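Putative NADH dehydrogenase/NAD(P)H nitroreductase (Bacteroides thetaiotaomicron VPI-5482, PDB 3KWK) binds flavin mononucleotide and is probably an FMN-dependent oxidoreductase of the nitroreductase family, acting as a dimer of two like subunits. Local coordinates at residues K28-E33 against I150-P155; W54-V59 against I85-D90; A119-A124 against P146-P151. All coordinates share one frame; numbering follows the deposited sequence.

Contact 1 (K28-E33 against I150-P155); sequences KGVEKE and IPFGYP
Y154 packs its ring against K28 and the carbonyl of G29 and reaches E31 with its hydroxyl. The contact ties the start of helix 32-43, with E31 at its N-cap position, to the end region of strand 144-153 in the nitroreductase fold. The two touching parts run roughly at right angles to one another, so no strand ladder forms; side chains, one carbonyl and a water make the contact. K28 has CG wedged between its backbone N and carbonyl carbon (chi1 62°), and a bend at chi3 swings the amine over the Y154 ring: NZ stands 4.7 Å from the ring centroid, 20° off the normal, a cation-pi contact over the face. On the way, K28 CD passes Y154 CD2 at 4.0 Å. G29 O lies in the ring plane at the edge, 3.5 Å from Y154 CE2. V30 points inward and splits its two methyls, CG2 resting 3.9 Å from G153 CA and CG1 meeting the edge of the F152 ring at CE2. V30 and the F152 ring both pack on I35, and F152 also on M38. One water joins the backbones, donating to K28 O and accepting from Y154 N. On the exposed side, the chain of E31 bends at chi2, bringing its carboxylate round to the tyrosine hydroxyl, turned steeply against the tyrosine ring plane. The hydroxyl is also hydrogen-bonded to K34 NZ. Y154 OH donates to E31 OE1 over 2.5 Å, meeting the oxygen on its syn side, 19° out of the carboxylate plane.

Contact 2 (W54-V59 against I85-D90); sequences WEFVVV and IIVCGD
F56 and V87 stand side by side and point the same way, a cross-strand pair at a non-hydrogen-bonded position: F56 CE1 lies 4.0 Å from V87 CG1. The phenylalanine has CG anti to its own carbonyl carbon (chi1 -54°), and F56 CD1 lies 4.1 Å from I85 CG2, the two side chains crossing at a slant. L39 and M43 of helix 32-43 pack on the same ring, so it is enclosed between helix and sheet. An alanine here would probably open a gap between V87, I85 and that helix, leaving their methyls without the ring they pack on. The other face of the sheet carries V57 beside I86, their CB atoms 4.1 Å apart, and E55 beside C88. The I86 side chain extends along this face until CD1 meets V59 CG2 at 3.9 Å, with M68 of helix 62-71 touching both residues.

Between the faces, two hydrogen-bonded pairs hold the backbones. I86 N to V57 O is the straightest of their four bonds (174° at the hydrogen), and E55 N reaches C88 O from well above the carbonyl plane. The E55 carboxylate is gripped chiefly from the second subunit, OE1 by H171 NE2 and OE2 in a salt bridge to K169 NZ. One water also donates to both E55 OE2 and D90 OD2, which lie 5.0 Å apart; it probably eases the repulsion between the two carboxylates. F56, V57 and V58 pair in parallel with a strand of that subunit. The segments are thus neighbouring antiparallel strands linked through helix 62-71, in the nitroreductase sheet that continues into the second subunit.

Contact 3 (A119-A124 against P146-P151); sequences AVWTAA and PLCVIP. With FMN (flavin mononucleotide), chain B.
W121 is sandwiched between C148 and the flavin. C148 SG makes a sulfur-aromatic contact, sitting 4.0 Å from the centroid of the five-membered ring of W121, almost on its normal, while the dimethylbenzene end of FMN covers the opposite face, with C7 3.4 Å from W121 NE1. The indole gets there because CG is anti to the backbone N (chi1 177°). Packing is also tight at T122, where V149 O takes two bonds from one residue, T122 N at 3.0 Å and T122 OG1 at 2.8 Å, from opposite faces of its carbonyl plane. V149 N returns a bond to T122 O, and A123 N holds FMN O4 at 3.1 Å. V120 to A123 thus form part of the wall of the flavin pocket.

Toward A119 the pairing slackens to a weak bond from V120 N to P151 O (3.3 Å), beside which V120 CG1 lies on P151 CD. At the other end A124 N still bonds L147 O, but a water also enters, in the plane of the indole, accepting from W121 NE1 and donating to L147 O. L147 and C148 both face V87 in a classic beta bulge. The segment 146-151 runs between 119-124 and strand 83-90, with helix 97-114 against W121 and L147, helix 128-138 against P146 and V149, and L99 of the second subunit touching W121 and L147.

How the contacts relate
Contacts 1 and 3 use strand 144-153, and contact 2 joins the next two strands of the same antiparallel sheet, ordered 54-59, 83-90, 144-153, 118-123. Contacts 1 and 3 share I150 and P151, and F152 CB touches A119 CB at 3.8 Å; their centres are about 15 Å apart. Contact 2, about 10 Å centre to centre from contact 3, is joined to it by V87 O to L147 N and I85 O to I150 N, both 2.8 Å and probably hydrogen bonds. Contact 3 lines the flavin pocket. The F152 side chain of contact 1 lies about 12 Å from a bound FMN, and the W54 side chain of contact 2 about 7 Å from the other bound FMN of the dimer.

Contact 1 (K28-E33 against I150-P155)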
loop_
_atom_site.group_PDB
_atom_site.type_symbol
_atom_site.label_atom_id
_atom_site.label_comp_id
_atom_site.label_asym_id
_atom_site.label_seq_id
_atom_site.Cartn_x
_atom_site.Cartn_y
_atom_site.Cartn_z
ATOM N N LYS A 28 14.396 16.158 -17.368
ATOM C CA LYS A 28 13.449 17.249 -17.353
ATOM C C LYS A 28 12.732 17.293 -16.052
ATOM O O LYS A 28 12.544 16.270 -15.408
ATOM C CB LYS A 28 12.480 17.194 -18.509
ATOM C CG LYS A 28 11.641 16.040 -18.537
ATOM C CD LYS A 28 10.579 16.157 -19.677
ATOM C CE LYS A 28 9.786 17.451 -19.591
ATOM N NZ LYS A 28 8.480 17.399 -20.321
ATOM N N GLY A 29 12.374 18.489 -15.606
ATOM C CA GLY A 29 11.767 18.610 -14.345
ATOM C C GLY A 29 10.339 18.126 -14.298
ATOM O O GLY A 29 9.693 17.924 -15.331
ATOM N N VAL A 30 9.853 18.047 -13.086
ATOM C CA VAL A 30 8.496 17.653 -12.781
ATOM C C VAL A 30 7.790 18.866 -12.166
ATOM O O VAL A 30 8.307 19.518 -11.251
ATOM C CB VAL A 30 8.424 16.412 -11.880
ATOM C CG1 VAL A 30 6.944 16.128 -11.484
ATOM C CG2 VAL A 30 9.114 15.182 -12.561
ATOM N N GLU A 31 6.596 19.147 -12.690
ATOM C CA GLU A 31 5.732 20.218 -12.226
ATOM C C GLU A 31 5.483 20.142 -10.715
ATOM O O GLU A 31 5.180 19.073 -10.173
ATOM C CB GLU A 31 4.376 20.134 -12.978
ATOM C CG GLU A 31 4.452 20.420 -14.509
ATOM C CD GLU A 31 4.717 19.200 -15.398
ATOM O OE1 GLU A 31 5.239 18.177 -14.903
ATOM O OE2 GLU A 31 4.463 19.286 -16.646
ATOM N N LYS A 32 5.588 21.298 -10.052
ATOM C CA LYS A 32 5.363 21.381 -8.616
ATOM C C LYS A 32 3.997 20.826 -8.217
ATOM O O LYS A 32 3.881 20.136 -7.216
ATOM C CB LYS A 32 5.498 22.812 -8.125
ATOM C CG LYS A 32 5.287 22.978 -6.673
ATOM C CD LYS A 32 5.599 24.430 -6.289
ATOM C CE LYS A 32 5.258 24.758 -4.826
ATOM N NZ LYS A 32 3.880 24.327 -4.416
ATOM N N GLU A 33 2.979 21.095 -9.021
ATOM C CA GLU A 33 1.595 20.676 -8.732
ATOM C C GLU A 33 1.527 19.128 -8.680
ATOM O O GLU A 33 0.844 18.538 -7.838
ATOM C CB GLU A 33 0.696 21.202 -9.851
ATOM C CG GLU A 33 -0.788 20.927 -9.678
ATOM C CD GLU A 33 -1.638 21.310 -10.934
ATOM O OE1 GLU A 33 -1.108 21.464 -12.076
ATOM O OE2 GLU A 33 -2.859 21.417 -10.759
ATOM N N ILE A 150 11.798 6.839 -3.089
ATOM C CA ILE A 150 11.092 6.769 -4.370
ATOM C C ILE A 150 11.604 7.837 -5.348
ATOM O O ILE A 150 11.121 8.989 -5.331
ATOM C CB ILE A 150 9.553 6.947 -4.157
ATOM C CG1 ILE A 150 9.000 5.970 -3.126
ATOM C CG2 ILE A 150 8.759 6.811 -5.498
ATOM C CD1 ILE A 150 7.517 6.169 -2.825
ATOM N N PRO A 151 12.599 7.483 -6.162
ATOM C CA PRO A 151 12.924 8.367 -7.294
ATOM C C PRO A 151 11.729 8.448 -8.256
ATOM O O PRO A 151 10.933 7.497 -8.366
ATOM C CB PRO A 151 14.099 7.676 -7.971
ATOM C CG PRO A 151 14.471 6.528 -7.065
ATOM C CD PRO A 151 13.255 6.182 -6.286
ATOM N N PHE A 152 11.587 9.579 -8.923
ATOM C CA PHE A 152 10.565 9.696 -9.926
ATOM C C PHE A 152 10.949 10.718 -10.971
ATOM O O PHE A 152 11.892 11.509 -10.774
ATOM C CB PHE A 152 9.220 10.051 -9.276
ATOM C CG PHE A 152 9.211 11.408 -8.583
ATOM C CD1 PHE A 152 9.656 11.548 -7.276
ATOM C CD2 PHE A 152 8.692 12.520 -9.231
ATOM C CE1 PHE A 152 9.630 12.779 -6.676
ATOM C CE2 PHE A 152 8.657 13.746 -8.629
ATOM C CZ PHE A 152 9.133 13.875 -7.337
ATOM N N GLY A 153 10.228 10.658 -12.089
ATOM C CA GLY A 153 10.461 11.535 -13.217
ATOM C C GLY A 153 9.558 11.165 -14.377
ATOM O O GLY A 153 8.765 10.198 -14.288
ATOM N N TYR A 154 9.739 11.840 -15.510
ATOM C CA TYR A 154 9.075 11.401 -16.721
ATOM C C TYR A 154 9.829 10.156 -17.223
ATOM O O TYR A 154 11.058 10.205 -17.368
ATOM C CB TYR A 154 9.061 12.505 -17.770
ATOM C CG TYR A 154 7.993 13.519 -17.427
ATOM C CD1 TYR A 154 6.686 13.220 -17.673
ATOM C CD2 TYR A 154 8.279 14.712 -16.745
ATOM C CE1 TYR A 154 5.657 14.131 -17.341
ATOM C CE2 TYR A 154 7.274 15.602 -16.400
ATOM C CZ TYR A 154 5.978 15.314 -16.707
ATOM O OH TYR A 154 4.934 16.152 -16.381
ATOM N N PRO A 155 9.125 9.060 -17.542
ATOM C CA PRO A 155 9.862 7.853 -18.005
ATOM C C PRO A 155 10.723 8.153 -19.251
ATOM O O PRO A 155 10.300 8.909 -20.138
ATOM C CB PRO A 155 8.749 6.891 -18.390
ATOM C CG PRO A 155 7.596 7.289 -17.476
ATOM C CD PRO A 155 7.690 8.822 -17.378
HETATM O O HOH W 1 12.128 13.527 -15.418
#

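Contact 2 (W54-V59 against I85-D90)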
loop_
_atom_site.group_PDB
_atom_site.type_symbol
_atom_site.label_atom_id
_atom_site.label_comp_id
_atom_site.label_asym_id
_atom_site.label_seq_id
_atom_site.Cartn_x
_atom_site.Cartn_y
_atom_site.Cartn_z
ATOM N N TRP A 54 3.268 8.891 9.127
ATOM C CA TRP A 54 4.143 9.202 7.986
ATOM C C TRP A 54 4.794 10.566 8.039
ATOM O O TRP A 54 4.216 11.530 8.547
ATOM C CB TRP A 54 3.403 9.023 6.676
ATOM C CG TRP A 54 2.019 9.543 6.716
ATOM C CD1 TRP A 54 1.639 10.826 6.852
ATOM C CD2 TRP A 54 0.822 8.764 6.717
ATOM N NE1 TRP A 54 0.272 10.935 6.891
ATOM C CE2 TRP A 54 -0.252 9.664 6.850
ATOM C CE3 TRP A 54 0.556 7.392 6.642
ATOM C CZ2 TRP A 54 -1.591 9.235 6.821
ATOM C CZ3 TRP A 54 -0.755 6.978 6.633
ATOM C CH2 TRP A 54 -1.801 7.887 6.769
ATOM N N GLU A 55 6.006 10.623 7.522
ATOM C CA GLU A 55 6.783 11.828 7.292
ATOM C C GLU A 55 7.429 11.683 5.924
ATOM O O GLU A 55 8.002 10.624 5.631
ATOM C CB GLU A 55 7.859 11.992 8.401
ATOM C CG GLU A 55 7.308 12.111 9.841
ATOM C CD GLU A 55 6.601 13.430 10.161
ATOM O OE1 GLU A 55 6.720 14.433 9.431
ATOM O OE2 GLU A 55 5.876 13.427 11.185
ATOM N N PHE A 56 7.362 12.734 5.088
ATOM C CA PHE A 56 7.920 12.648 3.747
ATOM C C PHE A 56 9.042 13.653 3.572
ATOM O O PHE A 56 8.885 14.837 3.901
ATOM C CB PHE A 56 6.836 12.948 2.706
ATOM C CG PHE A 56 5.619 12.072 2.866
ATOM C CD1 PHE A 56 5.601 10.799 2.311
ATOM C CD2 PHE A 56 4.545 12.480 3.637
ATOM C CE1 PHE A 56 4.501 9.968 2.476
ATOM C CE2 PHE A 56 3.463 11.651 3.826
ATOM C CZ PHE A 56 3.434 10.408 3.247
ATOM N N VAL A 57 10.172 13.194 3.053
ATOM C CA VAL A 57 11.284 14.110 2.726
ATOM C C VAL A 57 11.333 14.167 1.201
ATOM O O VAL A 57 11.567 13.175 0.543
ATOM C CB VAL A 57 12.627 13.694 3.322
ATOM C CG1 VAL A 57 13.744 14.721 3.049
ATOM C CG2 VAL A 57 12.523 13.430 4.831
ATOM N N VAL A 58 11.115 15.361 0.666
ATOM C CA VAL A 58 11.219 15.610 -0.763
ATOM C C VAL A 58 12.632 16.061 -1.028
ATOM O O VAL A 58 13.033 17.092 -0.522
ATOM C CB VAL A 58 10.233 16.714 -1.218
ATOM C CG1 VAL A 58 10.439 16.971 -2.739
ATOM C CG2 VAL A 58 8.793 16.311 -0.811
ATOM N N VAL A 59 13.401 15.272 -1.775
ATOM C CA VAL A 59 14.810 15.561 -1.991
ATOM C C VAL A 59 14.993 16.053 -3.439
ATOM O O VAL A 59 14.728 15.305 -4.390
ATOM C CB VAL A 59 15.727 14.353 -1.733
ATOM C CG1 VAL A 59 17.200 14.710 -2.011
ATOM C CG2 VAL A 59 15.589 13.842 -0.251
ATOM N N ILE A 85 11.044 11.143 -3.335
ATOM C CA ILE A 85 10.317 11.260 -2.070
ATOM C C ILE A 85 10.765 10.120 -1.180
ATOM O O ILE A 85 10.716 8.946 -1.600
ATOM C CB ILE A 85 8.794 11.195 -2.268
ATOM C CG1 ILE A 85 8.340 12.430 -3.069
ATOM C CG2 ILE A 85 8.052 11.144 -0.897
ATOM C CD1 ILE A 85 6.883 12.373 -3.520
ATOM N N ILE A 86 11.213 10.466 0.027
ATOM C CA ILE A 86 11.595 9.491 1.025
ATOM C C ILE A 86 10.425 9.308 1.971
ATOM O O ILE A 86 10.022 10.260 2.640
ATOM C CB ILE A 86 12.866 9.888 1.763
ATOM C CG1 ILE A 86 13.968 10.230 0.752
ATOM C CG2 ILE A 86 13.294 8.741 2.719
ATOM C CD1 ILE A 86 15.336 10.335 1.393
ATOM N N VAL A 87 9.835 8.123 1.976
ATOM C CA VAL A 87 8.686 7.825 2.840
ATOM C C VAL A 87 9.197 7.283 4.155
ATOM O O VAL A 87 9.877 6.229 4.176
ATOM C CB VAL A 87 7.682 6.818 2.207
ATOM C CG1 VAL A 87 6.521 6.542 3.168
ATOM C CG2 VAL A 87 7.219 7.297 0.770
ATOM N N CYS A 88 8.905 7.973 5.246
ATOM C CA CYS A 88 9.380 7.604 6.565
ATOM C C CYS A 88 8.213 7.451 7.497
ATOM O O CYS A 88 7.144 7.981 7.256
ATOM C CB CYS A 88 10.286 8.683 7.167
ATOM S SG CYS A 88 11.650 9.189 6.115
ATOM N N GLY A 89 8.460 6.782 8.616
ATOM C CA GLY A 89 7.444 6.594 9.656
ATOM C C GLY A 89 7.938 7.012 11.022
ATOM O O GLY A 89 9.084 6.733 11.369
ATOM N N ASP A 90 7.088 7.677 11.804
ATOM C CA ASP A 90 7.463 8.006 13.181
ATOM C C ASP A 90 7.197 6.814 14.086
ATOM O O ASP A 90 6.058 6.585 14.523
ATOM C CB ASP A 90 6.720 9.256 13.636
ATOM C CG ASP A 90 7.178 9.735 15.007
ATOM O OD1 ASP A 90 7.936 8.994 15.662
ATOM O OD2 ASP A 90 6.836 10.891 15.361
HETATM O O HOH W 2 6.385 12.987 13.814
#

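Contact 3 (A119-A124 against P146-P151)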
loop_
_atom_site.group_PDB
_atom_site.type_symbol
_atom_site.label_atom_id
_atom_site.label_comp_id
_atom_site.label_asym_id
_atom_site.label_seq_id
_atom_site.Cartn_x
_atom_site.Cartn_y
_atom_site.Cartn_z
ATOM N N ALA A 119 7.855 6.083 -11.376
ATOM C CA ALA A 119 8.499 6.034 -10.076
ATOM C C ALA A 119 8.859 4.594 -9.750
ATOM O O ALA A 119 8.353 3.671 -10.406
ATOM C CB ALA A 119 7.546 6.611 -9.040
ATOM N N VAL A 120 9.704 4.408 -8.730
ATOM C CA VAL A 120 10.021 3.052 -8.250
ATOM C C VAL A 120 10.264 3.108 -6.729
ATOM O O VAL A 120 10.958 4.006 -6.231
ATOM C CB VAL A 120 11.271 2.489 -8.991
ATOM C CG1 VAL A 120 12.534 3.419 -8.875
ATOM C CG2 VAL A 120 11.605 1.045 -8.542
ATOM N N TRP A 121 9.700 2.120 -6.049
ATOM C CA TRP A 121 9.980 1.892 -4.631
ATOM C C TRP A 121 11.343 1.263 -4.512
ATOM O O TRP A 121 11.564 0.171 -5.029
ATOM C CB TRP A 121 8.890 0.954 -4.112
ATOM C CG TRP A 121 8.964 0.481 -2.667
ATOM C CD1 TRP A 121 10.059 0.161 -1.932
ATOM C CD2 TRP A 121 7.830 0.195 -1.866
ATOM N NE1 TRP A 121 9.660 -0.256 -0.665
ATOM C CE2 TRP A 121 8.300 -0.228 -0.599
ATOM C CE3 TRP A 121 6.455 0.301 -2.093
ATOM C CZ2 TRP A 121 7.448 -0.639 0.414
ATOM C CZ3 TRP A 121 5.596 -0.093 -1.084
ATOM C CH2 TRP A 121 6.105 -0.521 0.165
ATOM N N THR A 122 12.277 1.936 -3.863
ATOM C CA THR A 122 13.562 1.333 -3.513
ATOM C C THR A 122 13.654 1.194 -1.991
ATOM O O THR A 122 13.441 2.162 -1.265
ATOM C CB THR A 122 14.768 2.065 -4.147
ATOM O OG1 THR A 122 15.104 3.250 -3.409
ATOM C CG2 THR A 122 14.502 2.451 -5.657
ATOM N N ALA A 123 13.948 -0.024 -1.532
ATOM C CA ALA A 123 13.902 -0.286 -0.091
ATOM C C ALA A 123 14.984 0.448 0.638
ATOM O O ALA A 123 16.138 0.434 0.221
ATOM C CB ALA A 123 14.076 -1.811 0.184
ATOM N N ALA A 124 14.618 1.053 1.773
ATOM C CA ALA A 124 15.577 1.438 2.807
ATOM C C ALA A 124 15.385 0.360 3.900
ATOM O O ALA A 124 16.060 -0.682 3.868
ATOM C CB ALA A 124 15.340 2.923 3.296
ATOM N N PRO A 146 13.176 5.411 7.866
ATOM C CA PRO A 146 12.839 5.478 6.428
ATOM C C PRO A 146 12.390 4.131 5.873
ATOM O O PRO A 146 13.118 3.159 6.018
ATOM C CB PRO A 146 14.168 5.926 5.781
ATOM C CG PRO A 146 15.222 5.451 6.687
ATOM C CD PRO A 146 14.633 5.439 8.082
ATOM N N LEU A 147 11.189 4.081 5.288
ATOM C CA LEU A 147 10.704 2.895 4.643
ATOM C C LEU A 147 11.347 2.719 3.271
ATOM O O LEU A 147 11.902 1.674 2.992
ATOM C CB LEU A 147 9.179 2.884 4.492
ATOM C CG LEU A 147 8.622 1.707 3.714
ATOM C CD1 LEU A 147 8.806 0.449 4.513
ATOM C CD2 LEU A 147 7.116 1.920 3.390
ATOM N N CYS A 148 11.287 3.748 2.437
ATOM C CA CYS A 148 11.714 3.600 1.061
ATOM C C CYS A 148 12.055 4.969 0.491
ATOM O O CYS A 148 11.555 6.023 0.969
ATOM C CB CYS A 148 10.644 2.849 0.235
ATOM S SG CYS A 148 9.063 3.718 0.145
ATOM N N VAL A 149 12.878 4.908 -0.552
ATOM C CA VAL A 149 13.267 6.047 -1.334
ATOM C C VAL A 149 12.608 5.871 -2.692
ATOM O O VAL A 149 12.806 4.848 -3.371
ATOM C CB VAL A 149 14.804 6.143 -1.493
ATOM C CG1 VAL A 149 15.141 7.330 -2.378
ATOM C CG2 VAL A 149 15.521 6.295 -0.110
ATOM N N ILE A 150 11.798 6.839 -3.089
ATOM C CA ILE A 150 11.092 6.769 -4.370
ATOM C C ILE A 150 11.604 7.837 -5.348
ATOM O O ILE A 150 11.121 8.989 -5.331
ATOM C CB ILE A 150 9.553 6.947 -4.157
ATOM C CG1 ILE A 150 9.000 5.970 -3.126
ATOM C CG2 ILE A 150 8.759 6.811 -5.498
ATOM C CD1 ILE A 150 7.517 6.169 -2.825
ATOM N N PRO A 151 12.599 7.483 -6.162
ATOM C CA PRO A 151 12.924 8.367 -7.294
ATOM C C PRO A 151 11.729 8.448 -8.256
ATOM O O PRO A 151 10.933 7.497 -8.366
ATOM C CB PRO A 151 14.099 7.676 -7.971
ATOM C CG PRO A 151 14.471 6.528 -7.065
ATOM C CD PRO A 151 13.255 6.182 -6.286
HETATM N N1 FMN B . 13.186 -1.776 -7.055
HETATM C C2 FMN B . 14.463 -1.302 -7.124
HETATM O O2 FMN B . 14.914 -0.940 -8.225
HETATM N N3 FMN B . 15.252 -1.236 -5.987
HETATM C C4 FMN B . 14.805 -1.644 -4.748
HETATM O O4 FMN B . 15.561 -1.555 -3.731
HETATM C C4A FMN B . 13.498 -2.133 -4.684
HETATM N N5 FMN B . 12.980 -2.586 -3.478
HETATM C C5A FMN B . 11.649 -2.884 -3.368
HETATM C C6 FMN B . 11.124 -3.180 -2.102
HETATM C C7 FMN B . 9.765 -3.430 -1.985
HETATM C C7M FMN B . 9.127 -3.752 -0.622
HETATM C C8 FMN B . 8.926 -3.401 -3.082
HETATM C C8M FMN B . 7.457 -3.678 -2.883
HETATM C C9 FMN B . 9.453 -3.126 -4.332
HETATM C C9A FMN B . 10.822 -2.860 -4.486
HETATM N N10 FMN B . 11.388 -2.607 -5.739
HETATM C C10 FMN B . 12.684 -2.187 -5.822
HETATM C "C1'" FMN B . 10.531 -2.614 -6.950
HETATM C "C2'" FMN B . 10.247 -4.043 -7.406
HETATM O "O2'" FMN B . 11.412 -4.640 -7.984
HETATM C "C3'" FMN B . 9.038 -4.099 -8.363
HETATM O "O3'" FMN B . 7.849 -3.692 -7.686
HETATM C "C4'" FMN B . 8.798 -5.526 -8.932
HETATM O "O4'" FMN B . 9.894 -5.878 -9.788
HETATM C "C5'" FMN B . 7.471 -5.656 -9.683
HETATM O "O5'" FMN B . 7.543 -4.735 -10.767
HETATM P P FMN B . 6.434 -3.552 -10.944
HETATM O O1P FMN B . 6.575 -2.588 -9.751
HETATM O O2P FMN B . 6.911 -2.942 -12.280
HETATM O O3P FMN B . 5.044 -4.152 -11.012
HETATM O O HOH W 3 11.004 -0.852 1.822
#